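Local coordinates for protein nucleoporin nup120 (Schizosaccharomyces pombe, PDB 4GQ2) that serves as a structural component of the nuclear pore complex, whose nucleoporins can also act as docking partners for transiently associated transport factors, at residues 116-121 with 127-132; 145-150 with 157-162. One frame throughout, in Å; residues are numbered along the deposited sequence.

Contact 1. Residues 116-121 with 127-132; sequences VAFSFS and TIIYAI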
ATOM      1  N   VAL A 116     -34.879 -10.594   5.313  1.00 36.75           N
ATOM      2  CA  VAL A 116     -34.294 -10.799   3.988  1.00 36.30           C
ATOM      3  C   VAL A 116     -34.117 -12.297   3.744  1.00 39.79           C
ATOM      4  O   VAL A 116     -33.509 -12.996   4.547  1.00 40.76           O
ATOM      5  CB  VAL A 116     -32.930 -10.075   3.834  1.00 38.72           C
ATOM      6  CG1 VAL A 116     -32.374 -10.262   2.430  1.00 37.86           C
ATOM      7  CG2 VAL A 116     -33.047  -8.588   4.150  1.00 33.27           C
ATOM      8  N   ALA A 117     -34.656 -12.782   2.632  1.00 36.67           N
ATOM      9  CA  ALA A 117     -34.583 -14.192   2.294  1.00 40.82           C
ATOM     10  C   ALA A 117     -34.288 -14.343   0.811  1.00 45.55           C
ATOM     11  O   ALA A 117     -34.788 -13.575  -0.013  1.00 47.97           O
ATOM     12  CB  ALA A 117     -35.885 -14.892   2.659  1.00 42.80           C
ATOM     13  N   PHE A 118     -33.481 -15.340   0.480  1.00 47.88           N
ATOM     14  CA  PHE A 118     -33.021 -15.551  -0.883  1.00 51.72           C
ATOM     15  C   PHE A 118     -33.533 -16.863  -1.465  1.00 54.17           C
ATOM     16  O   PHE A 118     -33.765 -17.833  -0.736  1.00 58.68           O
ATOM     17  CB  PHE A 118     -31.495 -15.571  -0.910  1.00 57.13           C
ATOM     18  CG  PHE A 118     -30.856 -14.211  -0.887  1.00 53.14           C
ATOM     19  CD1 PHE A 118     -30.858 -13.439   0.268  1.00 50.54           C
ATOM     20  CD2 PHE A 118     -30.213 -13.718  -2.020  1.00 52.91           C
ATOM     21  CE1 PHE A 118     -30.256 -12.190   0.283  1.00 46.89           C
ATOM     22  CE2 PHE A 118     -29.604 -12.470  -2.008  1.00 51.27           C
ATOM     23  CZ  PHE A 118     -29.629 -11.706  -0.854  1.00 52.46           C
ATOM     24  N   SER A 119     -33.697 -16.886  -2.783  1.00 52.08           N
ATOM     25  CA  SER A 119     -33.992 -18.117  -3.512  1.00 53.70           C
ATOM     26  C   SER A 119     -33.439 -18.032  -4.934  1.00 61.06           C
ATOM     27  O   SER A 119     -33.293 -16.941  -5.488  1.00 60.13           O
ATOM     28  CB  SER A 119     -35.496 -18.390  -3.540  1.00 58.01           C
ATOM     29  OG  SER A 119     -35.752 -19.730  -3.928  1.00 57.67           O
ATOM     30  N   PHE A 120     -33.140 -19.189  -5.519  1.00 62.88           N
ATOM     31  CA  PHE A 120     -32.531 -19.251  -6.843  1.00 69.51           C
ATOM     32  C   PHE A 120     -33.306 -20.165  -7.793  1.00 65.09           C
ATOM     33  O   PHE A 120     -33.615 -21.305  -7.447  1.00 56.46           O
ATOM     34  CB  PHE A 120     -31.077 -19.715  -6.721  1.00 78.50           C
ATOM     35  CG  PHE A 120     -30.335 -19.748  -8.027  1.00 86.27           C
ATOM     36  CD1 PHE A 120     -29.879 -18.572  -8.616  1.00 80.81           C
ATOM     37  CD2 PHE A 120     -30.084 -20.958  -8.666  1.00 86.29           C
ATOM     38  CE1 PHE A 120     -29.190 -18.604  -9.819  1.00 88.02           C
ATOM     39  CE2 PHE A 120     -29.399 -20.997  -9.870  1.00 79.74           C
ATOM     40  CZ  PHE A 120     -28.951 -19.818 -10.446  1.00 86.56           C
ATOM     41  N   SER A 121     -33.604 -19.644  -8.986  1.00 74.64           N
ATOM     42  CA  SER A 121     -34.288 -20.389 -10.051  1.00 91.98           C
ATOM     43  C   SER A 121     -33.291 -20.996 -11.028  1.00108.37           C
ATOM     44  O   SER A 121     -32.414 -20.294 -11.546  1.00103.16           O
ATOM     45  CB  SER A 121     -35.243 -19.475 -10.826  1.00 90.64           C
ATOM     46  OG  SER A 121     -34.529 -18.543 -11.626  1.00 77.99           O
ATOM     47  N   THR A 127     -31.372 -14.904  -9.391  1.00 67.40           N
ATOM     48  CA  THR A 127     -31.500 -14.943  -7.940  1.00 59.50           C
ATOM     49  C   THR A 127     -32.607 -13.992  -7.489  1.00 54.63           C
ATOM     50  O   THR A 127     -32.743 -12.884  -8.012  1.00 57.50           O
ATOM     51  CB  THR A 127     -30.165 -14.585  -7.239  1.00 64.21           C
ATOM     52  OG1 THR A 127     -29.121 -15.442  -7.718  1.00 65.93           O
ATOM     53  CG2 THR A 127     -30.269 -14.757  -5.731  1.00 64.13           C
ATOM     54  N   ILE A 128     -33.383 -14.442  -6.507  1.00 52.04           N
ATOM     55  CA  ILE A 128     -34.533 -13.714  -5.981  1.00 49.69           C
ATOM     56  C   ILE A 128     -34.278 -13.277  -4.539  1.00 49.67           C
ATOM     57  O   ILE A 128     -33.712 -14.034  -3.749  1.00 51.10           O
ATOM     58  CB  ILE A 128     -35.808 -14.598  -6.076  1.00 55.39           C
ATOM     59  CG1 ILE A 128     -36.509 -14.391  -7.422  1.00 64.63           C
ATOM     60  CG2 ILE A 128     -36.786 -14.326  -4.944  1.00 47.41           C
ATOM     61  CD1 ILE A 128     -35.933 -15.200  -8.566  1.00 64.70           C
ATOM     62  N   ILE A 129     -34.677 -12.050  -4.205  1.00 50.01           N
ATOM     63  CA  ILE A 129     -34.707 -11.620  -2.807  1.00 44.81           C
ATOM     64  C   ILE A 129     -36.130 -11.287  -2.348  1.00 47.89           C
ATOM     65  O   ILE A 129     -36.826 -10.481  -2.975  1.00 52.19           O
ATOM     66  CB  ILE A 129     -33.816 -10.391  -2.542  1.00 42.21           C
ATOM     67  CG1 ILE A 129     -32.407 -10.616  -3.077  1.00 43.08           C
ATOM     68  CG2 ILE A 129     -33.768 -10.077  -1.045  1.00 41.18           C
ATOM     69  CD1 ILE A 129     -31.638  -9.329  -3.269  1.00 53.15           C
ATOM     70  N   TYR A 130     -36.544 -11.921  -1.253  1.00 49.37           N
ATOM     71  CA  TYR A 130     -37.731 -11.524  -0.507  1.00 45.88           C
ATOM     72  C   TYR A 130     -37.304 -10.586   0.615  1.00 43.12           C
ATOM     73  O   TYR A 130     -36.409 -10.918   1.396  1.00 49.19           O
ATOM     74  CB  TYR A 130     -38.410 -12.738   0.124  1.00 51.93           C
ATOM     75  CG  TYR A 130     -38.895 -13.800  -0.833  1.00 48.93           C
ATOM     76  CD1 TYR A 130     -40.142 -13.694  -1.456  1.00 48.94           C
ATOM     77  CD2 TYR A 130     -38.121 -14.929  -1.092  1.00 48.24           C
ATOM     78  CE1 TYR A 130     -40.591 -14.676  -2.328  1.00 54.66           C
ATOM     79  CE2 TYR A 130     -38.560 -15.915  -1.965  1.00 50.15           C
ATOM     80  CZ  TYR A 130     -39.793 -15.786  -2.577  1.00 56.09           C
ATOM     81  OH  TYR A 130     -40.225 -16.771  -3.435  1.00 63.27           O
ATOM     82  N   ALA A 131     -37.950  -9.425   0.700  1.00 44.26           N
ATOM     83  CA  ALA A 131     -37.684  -8.457   1.759  1.00 43.11           C
ATOM     84  C   ALA A 131     -38.972  -7.887   2.342  1.00 51.20           C
ATOM     85  O   ALA A 131     -39.894  -7.528   1.605  1.00 48.68           O
ATOM     86  CB  ALA A 131     -36.798  -7.334   1.243  1.00 51.78           C
ATOM     87  N   ILE A 132     -39.026  -7.822   3.671  1.00 51.73           N
ATOM     88  CA  ILE A 132     -40.163  -7.248   4.387  1.00 37.26           C
ATOM     89  C   ILE A 132     -39.677  -6.087   5.239  1.00 43.43           C
ATOM     90  O   ILE A 132     -38.696  -6.202   5.990  1.00 52.31           O
ATOM     91  CB  ILE A 132     -40.889  -8.296   5.269  1.00 45.33           C
ATOM     92  CG1 ILE A 132     -41.536  -9.381   4.396  1.00 44.21           C
ATOM     93  CG2 ILE A 132     -41.943  -7.628   6.142  1.00 43.83           C
ATOM     94  CD1 ILE A 132     -41.848 -10.679   5.115  1.00 41.01           C
TER
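Ala117 and Tyr130 face each other as a hydrogen-bonded antiparallel pair, with Ala117 N giving to Tyr130 O over 2.8 Å and Tyr130 N to Ala117 O over 2.7 Å. Two residues along, Ser119 and Ile128 repeat the pattern. There Ile128 N meets Ser119 O at 2.7 Å, and Ser119 N also gives to Ile128 O, at 3.0 Å. CA-H...O contacts supplement these bonds, among them Phe118 CA to Ile128 O.

The strands run at 159° to each other and form the hairpin 115-121/126-133, the first two strands of a four-stranded antiparallel sheet. Such a sheet is the blade unit of a beta-propeller, the fold of this part of the chain. Strand 138-143 continues the sheet beyond 127-132.

Side-chain packing separates by face. On the face of Val116, Phe118, Phe120, Thr127 and Ile129, the CG1 of Ile129 lies over one side of the Phe118 ring, 3.9 Å from its centroid, and Thr127 CG2 sits at that ring's edge. With CG2 of Ile129 anti to the backbone N (CG1 at chi1 -52°), this methyl turns to Val116 CG1, 3.7 Å away. Trp76 and Tyr63 also meet the Phe118 ring. On the other face, Ala117 CB lies 4.2 Å from Tyr130 CB, and Ser119 CB sits at the edge of the tyrosine ring. Met176 and Ile184 touch both Ala117 and Tyr130, bringing in the next four-stranded sheet.

Of the polar ends, Thr127 OG1 approaches the Phe120 edge at CD1, 3.3 Å, and has a weak hydrogen bond with Ser65 OG; Tyr130 OH bonds Ser180 O.

Contact 2. Residues 145-150 with 157-162; sequences KTWFQL and DDWCLC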
ATOM      1  N   LYS A 145     -27.282 -10.480 -12.766  1.00 52.39           N
ATOM      2  CA  LYS A 145     -25.820 -10.546 -12.667  1.00 58.66           C
ATOM      3  C   LYS A 145     -25.151  -9.325 -13.305  1.00 58.73           C
ATOM      4  O   LYS A 145     -24.091  -8.885 -12.859  1.00 59.52           O
ATOM      5  CB  LYS A 145     -25.287 -11.833 -13.298  1.00 59.09           C
ATOM      6  CG  LYS A 145     -25.581 -13.080 -12.480  1.00 84.93           C
ATOM      7  CD  LYS A 145     -24.959 -14.324 -13.092  1.00 84.57           C
ATOM      8  CE  LYS A 145     -25.257 -15.546 -12.237  1.00 98.04           C
ATOM      9  NZ  LYS A 145     -24.567 -16.764 -12.741  1.00112.52           N
ATOM     10  N   THR A 146     -25.792  -8.785 -14.340  1.00 51.01           N
ATOM     11  CA  THR A 146     -25.345  -7.577 -15.036  1.00 52.53           C
ATOM     12  C   THR A 146     -25.092  -6.402 -14.093  1.00 48.57           C
ATOM     13  O   THR A 146     -24.189  -5.595 -14.330  1.00 55.43           O
ATOM     14  CB  THR A 146     -26.388  -7.154 -16.097  1.00 59.97           C
ATOM     15  OG1 THR A 146     -26.427  -8.136 -17.137  1.00 62.73           O
ATOM     16  CG2 THR A 146     -26.052  -5.805 -16.715  1.00 68.37           C
ATOM     17  N   TRP A 147     -25.894  -6.310 -13.032  1.00 50.90           N
ATOM     18  CA  TRP A 147     -25.838  -5.179 -12.107  1.00 49.44           C
ATOM     19  C   TRP A 147     -24.500  -5.080 -11.444  1.00 45.34           C
ATOM     20  O   TRP A 147     -24.045  -3.989 -11.092  1.00 39.60           O
ATOM     21  CB  TRP A 147     -26.897  -5.312 -11.023  1.00 49.58           C
ATOM     22  CG  TRP A 147     -28.324  -5.283 -11.497  1.00 54.52           C
ATOM     23  CD1 TRP A 147     -28.801  -5.049 -12.786  1.00 50.80           C
ATOM     24  CD2 TRP A 147     -29.522  -5.449 -10.673  1.00 51.09           C
ATOM     25  NE1 TRP A 147     -30.167  -5.092 -12.816  1.00 48.69           N
ATOM     26  CE2 TRP A 147     -30.665  -5.325 -11.584  1.00 52.14           C
ATOM     27  CE3 TRP A 147     -29.756  -5.694  -9.325  1.00 49.76           C
ATOM     28  CZ2 TRP A 147     -31.975  -5.442 -11.140  1.00 53.34           C
ATOM     29  CZ3 TRP A 147     -31.079  -5.809  -8.887  1.00 53.96           C
ATOM     30  CH2 TRP A 147     -32.162  -5.683  -9.774  1.00 55.71           C
ATOM     31  N   PHE A 148     -23.872  -6.232 -11.251  1.00 30.67           N
ATOM     32  CA  PHE A 148     -22.584  -6.296 -10.605  1.00 43.06           C
ATOM     33  C   PHE A 148     -21.448  -6.046 -11.587  1.00 47.59           C
ATOM     34  O   PHE A 148     -20.335  -5.726 -11.176  1.00 48.89           O
ATOM     35  CB  PHE A 148     -22.418  -7.657  -9.922  1.00 50.05           C
ATOM     36  CG  PHE A 148     -23.445  -7.925  -8.863  1.00 46.58           C
ATOM     37  CD1 PHE A 148     -23.246  -7.484  -7.559  1.00 45.29           C
ATOM     38  CD2 PHE A 148     -24.619  -8.603  -9.170  1.00 49.32           C
ATOM     39  CE1 PHE A 148     -24.196  -7.723  -6.578  1.00 43.91           C
ATOM     40  CE2 PHE A 148     -25.573  -8.839  -8.193  1.00 52.77           C
ATOM     41  CZ  PHE A 148     -25.361  -8.397  -6.897  1.00 44.39           C
ATOM     42  N   GLN A 149     -21.736  -6.165 -12.883  1.00 49.55           N
ATOM     43  CA  GLN A 149     -20.680  -6.227 -13.893  1.00 43.94           C
ATOM     44  C   GLN A 149     -20.525  -4.977 -14.736  1.00 45.33           C
ATOM     45  O   GLN A 149     -19.407  -4.596 -15.067  1.00 54.89           O
ATOM     46  CB  GLN A 149     -20.888  -7.432 -14.802  1.00 43.75           C
ATOM     47  CG  GLN A 149     -20.930  -8.766 -14.076  1.00 40.63           C
ATOM     48  CD  GLN A 149     -21.566  -9.853 -14.915  1.00 43.10           C
ATOM     49  OE1 GLN A 149     -22.231  -9.569 -15.908  1.00 47.33           O
ATOM     50  NE2 GLN A 149     -21.364 -11.108 -14.522  1.00 41.05           N
ATOM     51  N   LEU A 150     -21.639  -4.345 -15.090  1.00 47.65           N
ATOM     52  CA  LEU A 150     -21.621  -3.248 -16.054  1.00 49.73           C
ATOM     53  C   LEU A 150     -22.116  -1.949 -15.441  1.00 58.71           C
ATOM     54  O   LEU A 150     -23.091  -1.966 -14.686  1.00 64.57           O
ATOM     55  CB  LEU A 150     -22.474  -3.597 -17.279  1.00 58.57           C
ATOM     56  CG  LEU A 150     -22.163  -4.876 -18.071  1.00 61.51           C
ATOM     57  CD1 LEU A 150     -23.278  -5.155 -19.069  1.00 56.91           C
ATOM     58  CD2 LEU A 150     -20.804  -4.813 -18.766  1.00 50.16           C
ATOM     59  N   ASP A 157     -38.250  -3.919 -16.334  1.00 79.59           N
ATOM     60  CA  ASP A 157     -39.407  -3.287 -15.691  1.00 79.08           C
ATOM     61  C   ASP A 157     -39.909  -4.072 -14.481  1.00 61.24           C
ATOM     62  O   ASP A 157     -40.380  -3.488 -13.503  1.00 55.30           O
ATOM     63  CB  ASP A 157     -40.549  -3.106 -16.698  1.00 88.38           C
ATOM     64  CG  ASP A 157     -40.201  -2.141 -17.820  1.00 88.75           C
ATOM     65  OD1 ASP A 157     -39.355  -1.244 -17.612  1.00 92.43           O
ATOM     66  OD2 ASP A 157     -40.783  -2.280 -18.915  1.00 98.25           O
ATOM     67  N   ASP A 158     -39.781  -5.393 -14.556  1.00 62.94           N
ATOM     68  CA  ASP A 158     -40.316  -6.311 -13.551  1.00 69.52           C
ATOM     69  C   ASP A 158     -39.320  -6.692 -12.442  1.00 67.84           C
ATOM     70  O   ASP A 158     -39.512  -7.707 -11.761  1.00 57.96           O
ATOM     71  CB  ASP A 158     -40.836  -7.580 -14.245  1.00 81.72           C
ATOM     72  CG  ASP A 158     -39.792  -8.231 -15.158  1.00 96.94           C
ATOM     73  OD1 ASP A 158     -38.978  -7.505 -15.773  1.00 91.78           O
ATOM     74  OD2 ASP A 158     -39.794  -9.477 -15.273  1.00 96.18           O
ATOM     75  N   TRP A 159     -38.276  -5.881 -12.247  1.00 63.38           N
ATOM     76  CA  TRP A 159     -37.204  -6.226 -11.297  1.00 57.03           C
ATOM     77  C   TRP A 159     -37.675  -6.237  -9.873  1.00 58.47           C
ATOM     78  O   TRP A 159     -37.221  -7.059  -9.078  1.00 60.08           O
ATOM     79  CB  TRP A 159     -35.988  -5.317 -11.459  1.00 51.76           C
ATOM     80  CG  TRP A 159     -36.134  -3.936 -10.861  1.00 46.23           C
ATOM     81  CD1 TRP A 159     -36.572  -2.777 -11.495  1.00 47.04           C
ATOM     82  CD2 TRP A 159     -35.827  -3.521  -9.483  1.00 50.41           C
ATOM     83  NE1 TRP A 159     -36.557  -1.709 -10.633  1.00 46.70           N
ATOM     84  CE2 TRP A 159     -36.125  -2.084  -9.413  1.00 45.70           C
ATOM     85  CE3 TRP A 159     -35.352  -4.171  -8.344  1.00 44.70           C
ATOM     86  CZ2 TRP A 159     -35.951  -1.354  -8.246  1.00 43.37           C
ATOM     87  CZ3 TRP A 159     -35.184  -3.422  -7.173  1.00 40.12           C
ATOM     88  CH2 TRP A 159     -35.478  -2.049  -7.128  1.00 44.76           C
ATOM     89  N   CYS A 160     -38.591  -5.325  -9.547  1.00 53.82           N
ATOM     90  CA  CYS A 160     -39.214  -5.284  -8.233  1.00 56.56           C
ATOM     91  C   CYS A 160     -40.742  -5.340  -8.280  1.00 56.95           C
ATOM     92  O   CYS A 160     -41.383  -4.476  -8.868  1.00 59.69           O
ATOM     93  CB  CYS A 160     -38.776  -4.049  -7.461  1.00 53.85           C
ATOM     94  SG  CYS A 160     -39.251  -4.141  -5.726  1.00 55.69           S
ATOM     95  N   LEU A 161     -41.300  -6.366  -7.644  1.00 67.56           N
ATOM     96  CA  LEU A 161     -42.740  -6.521  -7.456  1.00 54.71           C
ATOM     97  C   LEU A 161     -43.075  -6.276  -5.984  1.00 52.96           C
ATOM     98  O   LEU A 161     -42.373  -6.766  -5.092  1.00 55.37           O
ATOM     99  CB  LEU A 161     -43.172  -7.935  -7.864  1.00 62.71           C
ATOM    100  CG  LEU A 161     -43.601  -8.271  -9.304  1.00 66.82           C
ATOM    101  CD1 LEU A 161     -42.849  -7.492 -10.374  1.00 63.55           C
ATOM    102  CD2 LEU A 161     -43.488  -9.769  -9.562  1.00 63.02           C
ATOM    103  N   CYS A 162     -44.141  -5.519  -5.737  1.00 57.68           N
ATOM    104  CA  CYS A 162     -44.571  -5.208  -4.371  1.00 60.72           C
ATOM    105  C   CYS A 162     -45.880  -5.884  -4.002  1.00 66.76           C
ATOM    106  O   CYS A 162     -46.848  -5.855  -4.768  1.00 67.56           O
ATOM    107  CB  CYS A 162     -44.713  -3.700  -4.179  1.00 54.29           C
ATOM    108  SG  CYS A 162     -43.290  -2.800  -4.801  1.00 60.61           S
TER
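Trp147 directs the edge of its indole at the face of Trp159 in an offset edge-to-face pair. The six-membered rings have centroids 5.9 Å apart and planes at 82°, close to perpendicular. The nearest atoms are Trp147 CH2 and Trp159 CE3 at 3.8 Å, while Trp147 CZ2 lies 4.0 Å from Trp159 CB, so the outer corner of the Trp147 benzo ring meets CE3 and CB of Trp159. The two alpha carbons stand 11.4 Å apart, and the contact is made by side chains alone, burying only 84 Å² in total.

Trp159 holds CG between its backbone N and carbonyl carbon (chi1 77°), a rotation that presents one face of the indole to Trp147; Cys160 CB rests over the opposite face, 3.4 Å above the ring plane and toward the rim.

The pair spans the connection between the third and fourth strands of an antiparallel four-stranded sheet in the beta-propeller domain: a short, weakly bonded helix about 146-149 on one side, and the entry to strand 160-163 on the other.

Farther out, Leu25 of strand 21-26 touches both indoles, and Leu23 and Leu155 pack on Trp147. The turn carrying Trp147 is closed by Thr146 O, which accepts from both Gln149 N and Leu150 N. Just before it, Lys145 NZ forms a salt bridge with Glu96. Backbone bonds from Trp159 to Arg142 and from Leu161 to Tyr140 set the other partner against strand 138-143.

How the contacts relate
From the N terminus, the chain first passes along strand 115-121, and contact 1 closes the short connection between strands 115-121 and 126-133. Strand 138-143 follows, pairing with 126-133. Only then does contact 2 open at 145-150, closing the loop that returns the chain to strand 160-163. The two closures are therefore in series, neither nested nor crossed. Both reach the same four-stranded antiparallel sheet: contact 1 joins its first two strands, contact 2 bridges the helical connection and the residue leading into its last strand. Their centres are 13 Å apart and their nearest atoms about 6 Å, without touching. Asp125, in the connection closed by contact 1, touches Phe120 and is a salt-bridge partner of Lys145 in contact 2.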